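Local coordinates for putative DsbA oxidoreductase SCO1869 (Streptomyces coelicolor A3, PDB 3GL5), which is probably a thiol-disulfide oxidoreductase of the DsbA family, built on a thioredoxin-like fold with an inserted helical region, at residues 99-102 with 103-107; 109-113 with 114-118; 172-175 with 176-180; 197-200 with 201-205. All blocks are in the same frame, centred on the assembly; numbering follows the deposited sequence. Where two conformers were deposited one is given.

Contact 1. Residues 99-102 with 103-107; sequences STFD and LHRLL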
ATOM      1  N   SER A  99      -0.448   1.840 -26.694  1.00 31.19           N
ATOM      2  CA  SER A  99       0.412   1.495 -25.580  1.00 31.08           C
ATOM      3  C   SER A  99      -0.034   2.229 -24.291  1.00 29.63           C
ATOM      4  O   SER A  99      -0.437   3.401 -24.356  1.00 28.68           O
ATOM      5  CB  SER A  99       1.853   1.871 -25.954  1.00 31.50           C
ATOM      6  OG  SER A  99       2.626   2.083 -24.772  1.00 37.26           O
ATOM      7  N   THR A 100       0.035   1.566 -23.129  1.00 27.97           N
ATOM      8  CA  THR A 100      -0.397   2.208 -21.840  1.00 27.25           C
ATOM      9  C   THR A 100       0.749   2.363 -20.825  1.00 27.13           C
ATOM     10  O   THR A 100       0.532   2.696 -19.664  1.00 26.21           O
ATOM     11  CB  THR A 100      -1.523   1.417 -21.157  1.00 27.16           C
ATOM     12  OG1 THR A 100      -1.100   0.047 -20.981  1.00 26.38           O
ATOM     13  CG2 THR A 100      -2.775   1.458 -22.009  1.00 26.89           C
ATOM     14  N   PHE A 101       1.969   2.111 -21.272  1.00 26.46           N
ATOM     15  CA  PHE A 101       3.078   2.049 -20.377  1.00 28.17           C
ATOM     16  C   PHE A 101       3.200   3.330 -19.553  1.00 28.15           C
ATOM     17  O   PHE A 101       3.304   3.278 -18.328  1.00 27.83           O
ATOM     18  CB  PHE A 101       4.400   1.761 -21.119  1.00 26.82           C
ATOM     19  CG  PHE A 101       5.593   1.681 -20.190  1.00 29.04           C
ATOM     20  CD1 PHE A 101       5.637   0.730 -19.162  1.00 25.80           C
ATOM     21  CD2 PHE A 101       6.665   2.559 -20.323  1.00 27.60           C
ATOM     22  CE1 PHE A 101       6.735   0.660 -18.294  1.00 24.91           C
ATOM     23  CE2 PHE A 101       7.797   2.454 -19.452  1.00 27.33           C
ATOM     24  CZ  PHE A 101       7.805   1.518 -18.441  1.00 24.54           C
ATOM     25  N   ASP A 102       3.217   4.462 -20.249  1.00 29.02           N
ATOM     26  CA  ASP A 102       3.319   5.785 -19.635  1.00 30.00           C
ATOM     27  C   ASP A 102       2.108   6.145 -18.767  1.00 30.21           C
ATOM     28  O   ASP A 102       2.252   6.792 -17.700  1.00 29.52           O
ATOM     29  CB  ASP A 102       3.560   6.841 -20.718  1.00 30.89           C
ATOM     30  CG  ASP A 102       4.972   6.736 -21.300  1.00 34.26           C
ATOM     31  OD1 ASP A 102       5.853   6.253 -20.559  1.00 36.06           O
ATOM     32  OD2 ASP A 102       5.207   7.094 -22.477  1.00 39.09           O
ATOM     33  N   LEU A 103       0.927   5.708 -19.198  1.00 29.07           N
ATOM     34  CA  LEU A 103      -0.246   5.885 -18.365  1.00 29.51           C
ATOM     35  C   LEU A 103      -0.026   5.182 -17.029  1.00 28.59           C
ATOM     36  O   LEU A 103      -0.303   5.726 -15.975  1.00 29.55           O
ATOM     37  CB  LEU A 103      -1.484   5.326 -19.084  1.00 30.70           C
ATOM     38  CG  LEU A 103      -2.179   6.217 -20.121  1.00 31.49           C
ATOM     39  CD1 LEU A 103      -1.305   6.423 -21.346  1.00 33.92           C
ATOM     40  CD2 LEU A 103      -3.465   5.569 -20.537  1.00 36.45           C
ATOM     41  N   HIS A 104       0.492   3.963 -17.073  1.00 27.75           N
ATOM     42  CA  HIS A 104       0.722   3.228 -15.857  1.00 26.95           C
ATOM     43  C   HIS A 104       1.774   3.870 -14.953  1.00 26.24           C
ATOM     44  O   HIS A 104       1.610   3.854 -13.731  1.00 26.84           O
ATOM     45  CB  HIS A 104       1.034   1.753 -16.146  1.00 26.95           C
ATOM     46  CG  HIS A 104      -0.178   0.965 -16.553  1.00 28.24           C
ATOM     47  ND1 HIS A 104      -1.168   0.617 -15.659  1.00 26.35           N
ATOM     48  CD2 HIS A 104      -0.573   0.481 -17.763  1.00 27.15           C
ATOM     49  CE1 HIS A 104      -2.109  -0.075 -16.286  1.00 30.09           C
ATOM     50  NE2 HIS A 104      -1.766  -0.183 -17.559  1.00 29.25           N
ATOM     51  N   ARG A 105       2.833   4.413 -15.541  1.00 25.36           N
ATOM     52  CA  ARG A 105       3.852   5.146 -14.764  1.00 25.68           C
ATOM     53  C   ARG A 105       3.224   6.333 -14.043  1.00 25.14           C
ATOM     54  O   ARG A 105       3.472   6.543 -12.835  1.00 23.13           O
ATOM     55  CB  ARG A 105       5.017   5.596 -15.653  1.00 25.80           C
ATOM     56  CG  ARG A 105       5.769   4.396 -16.259  1.00 25.26           C
ATOM     57  CD  ARG A 105       7.125   4.773 -16.820  1.00 27.82           C
ATOM     58  NE  ARG A 105       7.040   5.775 -17.904  1.00 28.51           N
ATOM     59  CZ  ARG A 105       7.410   7.057 -17.793  1.00 26.56           C
ATOM     60  NH1 ARG A 105       7.883   7.559 -16.649  1.00 27.23           N
ATOM     61  NH2 ARG A 105       7.318   7.847 -18.837  1.00 24.00           N
ATOM     62  N   LEU A 106       2.353   7.047 -14.756  1.00 24.73           N
ATOM     63  CA  LEU A 106       1.606   8.162 -14.164  1.00 25.47           C
ATOM     64  C   LEU A 106       0.603   7.716 -13.122  1.00 26.13           C
ATOM     65  O   LEU A 106       0.360   8.461 -12.171  1.00 27.22           O
ATOM     66  CB  LEU A 106       0.904   9.014 -15.221  1.00 26.12           C
ATOM     67  CG  LEU A 106       1.776   9.936 -16.074  1.00 25.14           C
ATOM     68  CD1 LEU A 106       0.812  10.605 -17.061  1.00 27.20           C
ATOM     69  CD2 LEU A 106       2.554  11.000 -15.258  1.00 25.49           C
ATOM     70  N   LEU A 107       0.017   6.510 -13.277  1.00 25.92           N
ATOM     71  CA  LEU A 107      -0.842   5.982 -12.221  1.00 25.60           C
ATOM     72  C   LEU A 107      -0.047   5.774 -10.918  1.00 25.96           C
ATOM     73  O   LEU A 107      -0.596   5.919  -9.830  1.00 25.53           O
ATOM     74  CB  LEU A 107      -1.565   4.701 -12.638  1.00 24.40           C
ATOM     75  CG  LEU A 107      -2.689   4.936 -13.667  1.00 24.69           C
ATOM     76  CD1 LEU A 107      -3.084   3.626 -14.376  1.00 25.19           C
ATOM     77  CD2 LEU A 107      -3.946   5.543 -12.994  1.00 23.48           C
TER
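Asp102 and Arg105 form an i to i+3 salt bridge across the first turn of helix 101-111, beside a CH-pi contact between Phe101 and the same arginine. The helix belongs to the helical part of a DsbA-like thioredoxin fold, and this first turn is largely buried. Arg105 grips a single carboxylate oxygen side-on: NE stands 2.9 Å and NH2 2.8 Å from Asp102 OD1. That oxygen lies at the edge of the guanidinium, close to its plane, yet the carboxylate is turned almost perpendicular, 83° away. NE meets OD1 nearly along its C-O axis, whereas NH2 comes from above the carboxylate plane. Phe101 CG is anti to the backbone N (chi1 -180°), which carries the ring forward along the helix toward Arg105, with Arg105 CG over one face, 4.2 Å from the centroid. One residue back from this pair, His104 CD2 lies 3.3 Å from Thr100 OG1, which sits at the edge of the imidazole; Thr100 OG1 and His104 NE2 both hydrogen-bond to Asp10 OD1. Arg105 NH1 reaches the backbone oxygens of Val158 and Ala164. A leucine in place of Arg105 would probably leave Asp102 OD1 without its two donors and those carbonyls without NH1. With its charge met by Asp102 and NH1 held by two carbonyls, the buried guanidinium is probably fixed in rotation, tying the start of this helix to helix 152-160 and the loop after it.

Contact 2. Residues 109-113 with 114-118; sequences LAKER and GRHEA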
ATOM      1  N   LEU A 109       2.788   7.573 -10.072  1.00 28.32           N
ATOM      2  CA  LEU A 109       2.802   8.963  -9.548  1.00 30.22           C
ATOM      3  C   LEU A 109       1.564   9.286  -8.695  1.00 31.88           C
ATOM      4  O   LEU A 109       1.678   9.623  -7.498  1.00 32.02           O
ATOM      5  CB  LEU A 109       2.965   9.987 -10.674  1.00 29.40           C
ATOM      6  CG  LEU A 109       2.832  11.474 -10.285  1.00 28.84           C
ATOM      7  CD1 LEU A 109       3.737  11.856  -9.079  1.00 29.97           C
ATOM      8  CD2 LEU A 109       3.164  12.339 -11.477  1.00 24.47           C
ATOM      9  N   ALA A 110       0.380   9.135  -9.291  1.00 33.02           N
ATOM     10  CA  ALA A 110      -0.887   9.240  -8.547  1.00 33.87           C
ATOM     11  C   ALA A 110      -0.975   8.378  -7.275  1.00 34.83           C
ATOM     12  O   ALA A 110      -1.473   8.836  -6.256  1.00 35.02           O
ATOM     13  CB  ALA A 110      -2.101   8.928  -9.483  1.00 33.36           C
ATOM     14  N   LYS A 111      -0.521   7.125  -7.323  1.00 36.41           N
ATOM     15  CA  LYS A 111      -0.715   6.217  -6.173  1.00 37.76           C
ATOM     16  C   LYS A 111       0.067   6.790  -4.988  1.00 38.86           C
ATOM     17  O   LYS A 111      -0.340   6.684  -3.793  1.00 39.29           O
ATOM     18  CB  LYS A 111      -0.230   4.809  -6.530  1.00 38.29           C
ATOM     19  CG  LYS A 111      -0.186   3.803  -5.368  1.00 38.64           C
ATOM     20  CD  LYS A 111       0.803   2.669  -5.654  1.00 38.12           C
ATOM     21  CE  LYS A 111       0.195   1.329  -5.250  1.00 39.52           C
ATOM     22  NZ  LYS A 111       1.212   0.282  -4.914  1.00 38.97           N
ATOM     23  N   GLU A 112       1.168   7.439  -5.364  1.00 39.04           N
ATOM     24  CA  GLU A 112       2.072   8.110  -4.458  1.00 39.41           C
ATOM     25  C   GLU A 112       1.796   9.622  -4.380  1.00 39.50           C
ATOM     26  O   GLU A 112       2.668  10.414  -4.007  1.00 41.13           O
ATOM     27  CB  GLU A 112       3.504   7.845  -4.887  1.00 38.77           C
ATOM     28  CG  GLU A 112       4.438   7.816  -3.774  1.00 39.04           C
ATOM     29  CD  GLU A 112       5.769   8.364  -4.181  1.00 38.84           C
ATOM     30  OE1 GLU A 112       6.421   7.702  -5.008  1.00 33.87           O
ATOM     31  OE2 GLU A 112       6.138   9.461  -3.672  1.00 37.83           O
ATOM     32  N   ARG A 113       0.583  10.022  -4.728  1.00 38.73           N
ATOM     33  CA  ARG A 113       0.073  11.320  -4.322  1.00 37.30           C
ATOM     34  C   ARG A 113      -1.322  11.103  -3.756  1.00 37.63           C
ATOM     35  O   ARG A 113      -2.113  12.035  -3.730  1.00 38.13           O
ATOM     36  CB  ARG A 113      -0.004  12.307  -5.483  1.00 36.64           C
ATOM     37  CG  ARG A 113       1.302  12.788  -6.014  1.00 35.89           C
ATOM     38  CD  ARG A 113       2.070  13.695  -5.008  1.00 33.86           C
ATOM     39  NE  ARG A 113       3.388  13.934  -5.548  1.00 32.66           N
ATOM     40  CZ  ARG A 113       4.460  13.197  -5.272  1.00 32.02           C
ATOM     41  NH1 ARG A 113       4.401  12.187  -4.408  1.00 30.75           N
ATOM     42  NH2 ARG A 113       5.609  13.484  -5.863  1.00 32.69           N
ATOM     43  N   GLY A 114      -1.621   9.873  -3.325  1.00 37.54           N
ATOM     44  CA  GLY A 114      -2.940   9.491  -2.812  1.00 37.23           C
ATOM     45  C   GLY A 114      -4.112   9.716  -3.768  1.00 37.44           C
ATOM     46  O   GLY A 114      -5.280   9.764  -3.330  1.00 37.73           O
ATOM     47  N   ARG A 115      -3.821   9.865  -5.061  1.00 36.87           N
ATOM     48  CA  ARG A 115      -4.851  10.186  -6.056  1.00 36.51           C
ATOM     49  C   ARG A 115      -5.054   9.041  -7.042  1.00 35.78           C
ATOM     50  O   ARG A 115      -5.511   9.262  -8.157  1.00 35.91           O
ATOM     51  CB  ARG A 115      -4.517  11.497  -6.798  1.00 36.36           C
ATOM     52  CG  ARG A 115      -4.267  12.733  -5.874  1.00 39.84           C
ATOM     53  CD  ARG A 115      -5.375  13.826  -5.854  1.00 43.40           C
ATOM     54  NE  ARG A 115      -4.769  15.176  -5.740  1.00 47.83           N
ATOM     55  CZ  ARG A 115      -5.329  16.285  -5.218  1.00 48.83           C
ATOM     56  NH1 ARG A 115      -6.564  16.288  -4.718  1.00 49.23           N
ATOM     57  NH2 ARG A 115      -4.630  17.420  -5.189  1.00 49.16           N
ATOM     58  N   HIS A 116      -4.723   7.819  -6.630  1.00 34.90           N
ATOM     59  CA  HIS A 116      -4.700   6.703  -7.561  1.00 34.42           C
ATOM     60  C   HIS A 116      -6.075   6.503  -8.267  1.00 34.63           C
ATOM     61  O   HIS A 116      -6.136   6.485  -9.507  1.00 34.20           O
ATOM     62  CB  HIS A 116      -4.216   5.417  -6.893  1.00 33.41           C
ATOM     63  CG  HIS A 116      -3.768   4.361  -7.865  1.00 33.15           C
ATOM     64  ND1 HIS A 116      -2.961   3.304  -7.498  1.00 31.99           N
ATOM     65  CD2 HIS A 116      -4.042   4.184  -9.185  1.00 32.31           C
ATOM     66  CE1 HIS A 116      -2.722   2.544  -8.557  1.00 32.61           C
ATOM     67  NE2 HIS A 116      -3.384   3.043  -9.588  1.00 32.38           N
ATOM     68  N   GLU A 117      -7.152   6.435  -7.484  1.00 34.10           N
ATOM     69  CA  GLU A 117      -8.456   6.149  -8.047  1.00 34.92           C
ATOM     70  C   GLU A 117      -9.004   7.270  -8.943  1.00 33.77           C
ATOM     71  O   GLU A 117      -9.614   6.990  -9.992  1.00 32.71           O
ATOM     72  CB  GLU A 117      -9.457   5.695  -6.984  1.00 35.07           C
ATOM     73  CG  GLU A 117     -10.537   4.852  -7.649  1.00 40.61           C
ATOM     74  CD  GLU A 117     -11.296   3.965  -6.695  1.00 46.85           C
ATOM     75  OE1 GLU A 117     -10.738   3.601  -5.622  1.00 49.25           O
ATOM     76  OE2 GLU A 117     -12.455   3.620  -7.035  1.00 46.41           O
ATOM     77  N   ALA A 118      -8.705   8.522  -8.567  1.00 32.14           N
ATOM     78  CA  ALA A 118      -9.032   9.690  -9.394  1.00 30.55           C
ATOM     79  C   ALA A 118      -8.335   9.667 -10.748  1.00 29.90           C
ATOM     80  O   ALA A 118      -8.946   9.977 -11.769  1.00 31.62           O
ATOM     81  CB  ALA A 118      -8.756  11.024  -8.643  1.00 29.91           C
TER
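Lys111 and His116 project as neighbours from the same side of the turn, where helix 101-111 ends and the chain passes into helix 116-128. It is the aliphatic root of the lysine that does the touching: Lys111 CB is 3.3 Å from His116 ND1, and Lys111 CG follows at 3.5 Å from the same nitrogen. Both side chains leave with CG anti to the backbone N (chi1 172° for Lys111, -162° for His116), which sets them alongside each other. The rest of the lysine veers away from the ring, leaving Lys111 NZ 5.8 Å from His116 ND1. Arg115 takes another course: its CG packs 3.1 Å from Arg113 O, and its bent chain carries the guanidinium to a weak bond with Gly149 O. Beneath these side chains, Ala110 O accepts from two backbone donors, Arg113 N and Arg115 N, which approach from opposite faces of the carbonyl plane; Arg115 N is 2.8 Å away. Gly114 has a positive phi, 57°, as the chain reverses between the helices. The Arg113 guanidinium carries Leu109 CD1 over one face and forms a salt bridge with Glu154 of helix 152-160. The turn lies at the surface: Glu112 and Arg113 pack on Arg113 of the second subunit, Glu117 pairs with Lys20 of helix 14-28, and Leu109 packs inward on helix 152-160.

Contact 3. Residues 172-175 with 176-180; sequences DERE and AAQLG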
ATOM      1  N   ASP A 172       4.465  -4.620 -10.372  1.00 25.05           N
ATOM      2  CA  ASP A 172       3.051  -4.997 -10.363  1.00 23.87           C
ATOM      3  C   ASP A 172       2.831  -6.090 -11.412  1.00 24.36           C
ATOM      4  O   ASP A 172       2.138  -7.088 -11.178  1.00 24.42           O
ATOM      5  CB  ASP A 172       2.204  -3.780 -10.734  1.00 24.18           C
ATOM      6  CG  ASP A 172       1.846  -2.895  -9.534  1.00 23.98           C
ATOM      7  OD1 ASP A 172       2.246  -3.171  -8.389  1.00 23.26           O
ATOM      8  OD2 ASP A 172       1.132  -1.914  -9.748  1.00 25.25           O
ATOM      9  N   GLU A 173       3.444  -5.916 -12.579  1.00 24.44           N
ATOM     10  CA  GLU A 173       3.233  -6.892 -13.656  1.00 24.26           C
ATOM     11  C   GLU A 173       3.844  -8.226 -13.284  1.00 23.08           C
ATOM     12  O   GLU A 173       3.271  -9.250 -13.514  1.00 24.05           O
ATOM     13  CB  GLU A 173       3.801  -6.382 -14.988  1.00 22.11           C
ATOM     14  CG  GLU A 173       3.007  -5.230 -15.488  1.00 22.89           C
ATOM     15  CD  GLU A 173       3.657  -4.482 -16.668  1.00 26.26           C
ATOM     16  OE1 GLU A 173       4.880  -4.652 -16.929  1.00 26.91           O
ATOM     17  OE2 GLU A 173       2.921  -3.734 -17.355  1.00 27.75           O
ATOM     18  N   ARG A 174       5.023  -8.178 -12.714  1.00 24.36           N
ATOM     19  CA  ARG A 174       5.696  -9.362 -12.197  1.00 25.90           C
ATOM     20  C   ARG A 174       4.809 -10.140 -11.208  1.00 25.54           C
ATOM     21  O   ARG A 174       4.611 -11.337 -11.345  1.00 25.80           O
ATOM     22  CB  ARG A 174       7.026  -8.957 -11.559  1.00 24.53           C
ATOM     23  CG  ARG A 174       7.743 -10.092 -10.922  1.00 27.06           C
ATOM     24  CD  ARG A 174       8.955  -9.623 -10.210  1.00 32.28           C
ATOM     25  NE  ARG A 174       8.697  -9.083  -8.865  1.00 38.54           N
ATOM     26  CZ  ARG A 174       9.081  -7.871  -8.438  1.00 38.20           C
ATOM     27  NH1 ARG A 174       9.718  -7.044  -9.254  1.00 36.88           N
ATOM     28  NH2 ARG A 174       8.846  -7.491  -7.182  1.00 39.33           N
ATOM     29  N   GLU A 175       4.285  -9.438 -10.205  1.00 26.56           N
ATOM     30  CA  GLU A 175       3.387 -10.009  -9.170  1.00 25.28           C
ATOM     31  C   GLU A 175       2.135 -10.708  -9.780  1.00 25.16           C
ATOM     32  O   GLU A 175       1.785 -11.837  -9.394  1.00 24.12           O
ATOM     33  CB  GLU A 175       3.011  -8.871  -8.221  1.00 25.63           C
ATOM     34  CG  GLU A 175       2.201  -9.245  -7.012  1.00 28.05           C
ATOM     35  CD  GLU A 175       3.058  -9.749  -5.885  1.00 32.40           C
ATOM     36  OE1 GLU A 175       4.078  -9.085  -5.570  1.00 35.34           O
ATOM     37  OE2 GLU A 175       2.707 -10.802  -5.311  1.00 32.21           O
ATOM     38  N   ALA A 176       1.514 -10.076 -10.779  1.00 25.46           N
ATOM     39  CA  ALA A 176       0.372 -10.663 -11.497  1.00 26.10           C
ATOM     40  C   ALA A 176       0.766 -11.973 -12.176  1.00 27.02           C
ATOM     41  O   ALA A 176       0.035 -12.979 -12.129  1.00 27.07           O
ATOM     42  CB  ALA A 176      -0.128  -9.680 -12.549  1.00 26.85           C
ATOM     43  N   ALA A 177       1.914 -11.941 -12.847  1.00 26.81           N
ATOM     44  CA  ALA A 177       2.453 -13.131 -13.504  1.00 27.13           C
ATOM     45  C   ALA A 177       2.725 -14.238 -12.459  1.00 26.81           C
ATOM     46  O   ALA A 177       2.360 -15.385 -12.670  1.00 26.49           O
ATOM     47  CB  ALA A 177       3.734 -12.788 -14.368  1.00 26.44           C
ATOM     48  N   GLN A 178       3.294 -13.883 -11.311  1.00 27.26           N
ATOM     49  CA  GLN A 178       3.515 -14.864 -10.240  1.00 27.20           C
ATOM     50  C   GLN A 178       2.205 -15.415  -9.688  1.00 27.66           C
ATOM     51  O   GLN A 178       2.142 -16.584  -9.306  1.00 28.71           O
ATOM     52  CB  GLN A 178       4.325 -14.242  -9.099  1.00 27.72           C
ATOM     53  CG  GLN A 178       5.820 -14.212  -9.370  1.00 29.77           C
ATOM     54  CD  GLN A 178       6.586 -13.297  -8.440  1.00 30.38           C
ATOM     55  OE1 GLN A 178       6.071 -12.880  -7.416  1.00 35.02           O
ATOM     56  NE2 GLN A 178       7.841 -12.991  -8.791  1.00 29.79           N
ATOM     57  N   LEU A 179       1.167 -14.580  -9.615  1.00 26.69           N
ATOM     58  CA  LEU A 179      -0.118 -15.032  -9.107  1.00 26.16           C
ATOM     59  C   LEU A 179      -0.943 -15.810 -10.119  1.00 27.11           C
ATOM     60  O   LEU A 179      -2.060 -16.181  -9.802  1.00 28.49           O
ATOM     61  CB  LEU A 179      -0.926 -13.875  -8.544  1.00 24.76           C
ATOM     62  CG  LEU A 179      -0.285 -13.350  -7.278  1.00 23.20           C
ATOM     63  CD1 LEU A 179      -0.950 -12.079  -6.865  1.00 22.13           C
ATOM     64  CD2 LEU A 179      -0.354 -14.429  -6.162  1.00 21.40           C
ATOM     65  N   GLY A 180      -0.400 -16.042 -11.315  1.00 27.20           N
ATOM     66  CA  GLY A 180      -1.057 -16.847 -12.335  1.00 27.37           C
ATOM     67  C   GLY A 180      -1.959 -16.133 -13.343  1.00 27.70           C
ATOM     68  O   GLY A 180      -2.466 -16.781 -14.259  1.00 28.52           O
TER
HETATM   69  O   HOH W   1       7.003 -10.406  -6.911  1.00 49.14           O
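Glu175, Gln178 and Ala176 carry most of this contact, on the last turns of helix 166-178, which closes in a Schellman motif at Gly180. The glycine has a phi of 91°, and its N returns to Ala177 O. Glu175 CG is anti to the backbone N and the chain then bends at chi2 (83°), turning the carboxylate outward and slightly toward the helix's C-terminal end, where it crosses Leu179. The leucine's branch point fits against the backbone, Leu179 CG lying 3.3 Å from Glu175 O. Glu175 OE2 pairs with Arg191 and also accepts from the N of His2 of the second subunit, as does Gln178 OE1, making this helix end part of the dimer contact. Arg174 and Gln178 run alongside each other in the same direction; Gln178 NE2 packs 3.6 Å from Arg174 CG, with the amide and guanidinium planes 42° apart. Ala176 N donates to Asp172 O at 3.1 Å, its CB lies 3.6 Å from Glu173 O, and its methyl packs on Trp8 of strand 3-9. A water joins three polar ends: it accepts from Arg174 NE at 2.9 Å, in the guanidinium plane, and donates to Gln178 OE1 at 2.7 Å and weakly to Glu175 OE1.

Contact 4. Residues 197-200 with 201-205; sequences GAQP and AEVFT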
ATOM      1  N   GLY A 197     -11.964 -11.653 -14.639  1.00 28.01           N
ATOM      2  CA  GLY A 197     -13.024 -11.122 -15.489  1.00 27.95           C
ATOM      3  C   GLY A 197     -14.041 -10.223 -14.797  1.00 28.07           C
ATOM      4  O   GLY A 197     -14.093 -10.136 -13.548  1.00 26.38           O
ATOM      5  N   ALA A 198     -14.834  -9.537 -15.624  1.00 28.45           N
ATOM      6  CA  ALA A 198     -15.936  -8.676 -15.165  1.00 29.55           C
ATOM      7  C   ALA A 198     -17.170  -9.502 -14.754  1.00 30.42           C
ATOM      8  O   ALA A 198     -18.205  -9.535 -15.422  1.00 30.64           O
ATOM      9  CB  ALA A 198     -16.302  -7.635 -16.223  1.00 28.98           C
ATOM     10  N   GLN A 199     -17.040 -10.144 -13.612  1.00 31.42           N
ATOM     11  CA  GLN A 199     -18.076 -10.966 -13.025  1.00 31.93           C
ATOM     12  C   GLN A 199     -19.322 -10.130 -12.581  1.00 32.30           C
ATOM     13  O   GLN A 199     -19.217  -8.896 -12.379  1.00 32.46           O
ATOM     14  CB  GLN A 199     -17.435 -11.671 -11.835  1.00 31.60           C
ATOM     15  CG  GLN A 199     -16.237 -12.552 -12.211  1.00 33.09           C
ATOM     16  CD  GLN A 199     -16.637 -14.019 -12.442  1.00 37.87           C
ATOM     17  OE1 GLN A 199     -17.316 -14.619 -11.605  1.00 36.86           O
ATOM     18  NE2 GLN A 199     -16.214 -14.596 -13.576  1.00 37.89           N
ATOM     19  N   PRO A 200     -20.499 -10.791 -12.447  1.00 32.04           N
ATOM     20  CA  PRO A 200     -21.691 -10.184 -11.821  1.00 32.15           C
ATOM     21  C   PRO A 200     -21.366  -9.666 -10.430  1.00 32.55           C
ATOM     22  O   PRO A 200     -20.566 -10.271  -9.713  1.00 33.67           O
ATOM     23  CB  PRO A 200     -22.685 -11.369 -11.695  1.00 32.38           C
ATOM     24  CG  PRO A 200     -22.256 -12.381 -12.749  1.00 31.45           C
ATOM     25  CD  PRO A 200     -20.785 -12.103 -13.079  1.00 32.56           C
ATOM     26  N   ALA A 201     -21.978  -8.572 -10.015  1.00 32.49           N
ATOM     27  CA  ALA A 201     -21.687  -8.085  -8.672  1.00 33.26           C
ATOM     28  C   ALA A 201     -21.944  -9.191  -7.654  1.00 33.56           C
ATOM     29  O   ALA A 201     -21.311  -9.200  -6.581  1.00 33.92           O
ATOM     30  CB  ALA A 201     -22.479  -6.789  -8.338  1.00 32.99           C
ATOM     31  N   GLU A 202     -22.842 -10.118  -8.025  1.00 33.86           N
ATOM     32  CA  GLU A 202     -23.208 -11.333  -7.255  1.00 34.45           C
ATOM     33  C   GLU A 202     -22.042 -12.208  -6.905  1.00 33.47           C
ATOM     34  O   GLU A 202     -21.892 -12.601  -5.737  1.00 34.60           O
ATOM     35  CB  GLU A 202     -24.225 -12.242  -8.000  1.00 34.48           C
ATOM     36  CG  GLU A 202     -25.554 -11.603  -8.258  1.00 38.84           C
ATOM     37  CD  GLU A 202     -25.844 -10.496  -7.249  1.00 43.45           C
ATOM     38  OE1 GLU A 202     -25.679 -10.730  -6.024  1.00 44.46           O
ATOM     39  OE2 GLU A 202     -26.211  -9.383  -7.691  1.00 46.28           O
ATOM     40  N   VAL A 203     -21.259 -12.558  -7.921  0.50 32.81           N
ATOM     41  CA  VAL A 203     -20.058 -13.328  -7.709  0.50 31.98           C
ATOM     42  C   VAL A 203     -19.108 -12.515  -6.815  0.50 31.76           C
ATOM     43  O   VAL A 203     -18.653 -13.031  -5.783  0.50 31.75           O
ATOM     44  CB  VAL A 203     -19.405 -13.752  -9.030  0.50 32.00           C
ATOM     45  CG1 VAL A 203     -18.236 -14.655  -8.758  0.50 30.93           C
ATOM     46  CG2 VAL A 203     -20.430 -14.487  -9.903  0.50 32.44           C
ATOM     47  N   PHE A 204     -18.869 -11.244  -7.167  1.00 30.50           N
ATOM     48  CA  PHE A 204     -17.983 -10.393  -6.348  1.00 29.88           C
ATOM     49  C   PHE A 204     -18.405 -10.385  -4.870  1.00 30.21           C
ATOM     50  O   PHE A 204     -17.597 -10.592  -3.973  1.00 30.04           O
ATOM     51  CB  PHE A 204     -17.923  -8.980  -6.889  1.00 28.91           C
ATOM     52  CG  PHE A 204     -17.085  -8.845  -8.103  1.00 27.68           C
ATOM     53  CD1 PHE A 204     -15.809  -9.404  -8.149  1.00 29.62           C
ATOM     54  CD2 PHE A 204     -17.562  -8.176  -9.207  1.00 26.93           C
ATOM     55  CE1 PHE A 204     -15.010  -9.271  -9.280  1.00 29.36           C
ATOM     56  CE2 PHE A 204     -16.783  -8.048 -10.361  1.00 28.45           C
ATOM     57  CZ  PHE A 204     -15.501  -8.583 -10.388  1.00 28.02           C
ATOM     58  N   THR A 205     -19.698 -10.185  -4.638  1.00 30.72           N
ATOM     59  CA  THR A 205     -20.258 -10.247  -3.303  1.00 31.21           C
ATOM     60  C   THR A 205     -19.899 -11.564  -2.609  1.00 31.44           C
ATOM     61  O   THR A 205     -19.356 -11.558  -1.498  1.00 30.92           O
ATOM     62  CB  THR A 205     -21.786  -9.951  -3.373  1.00 31.45           C
ATOM     63  OG1 THR A 205     -21.955  -8.529  -3.330  1.00 33.66           O
ATOM     64  CG2 THR A 205     -22.566 -10.587  -2.225  1.00 30.06           C
TER
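Gln199 CB sits over one face of the Phe204 ring, a CH-pi contact 4.1 Å from the centroid and 18° off the ring normal, displaced toward the rim. The ring also meets the incoming loop backbone, with Phe204 CE2 3.3 Å from Gln199 O. On another side of the turn, Pro200 and Val203 run side by side, Pro200 CG lying 4.0 Å from Val203 CG2, though Val203 has two conformers and this holds for one of them, so it is less sure. The Gln199 chain bends at chi2 (-94°), and its NE2 makes weak bonds to Ser196 O and to Asp222 of the second subunit. Holding these side chains in place is the first turn of helix 201-213: Phe204 N donates to Pro200 O at 3.2 Å, and the bond is nearly straight at 169°. Farther out, the Phe204 ring meets that of Phe187, and the Phe204 side chain also touches Ala26 of helix 14-28. A serine in place of Phe204 would probably open a gap beneath Gln199 CB and leave Phe187 without this ring against it. Pro200 holds the N-cap position, following an inverse gamma turn centred on Ala198. The whole is a strand-to-helix junction of the thioredoxin-like fold, where strand 193-196, outermost within this chain, passes into helix 201-213.

Contacts 1 and 2 share helix 101-111, one near its start and the other at its end; their centres are about 13 Å apart and they touch where Leu107 O packs 3.9 Å from His116 CD2. Contact 3 comes within about 5 Å of each at the nearest atoms, without touching. Contact 4 stands apart, its centre about 27 Å from that of contact 1 and on the other side of the chain's centre. Contacts 2, 3 and 4 all reach the second subunit; contact 1 does not. The Cys13-Cys16 disulfide, probably the redox site, lies near Thr100 of contact 1 and Gly197 of contact 4, while the bound sodium is about 9 Å from the Leu103 side chain.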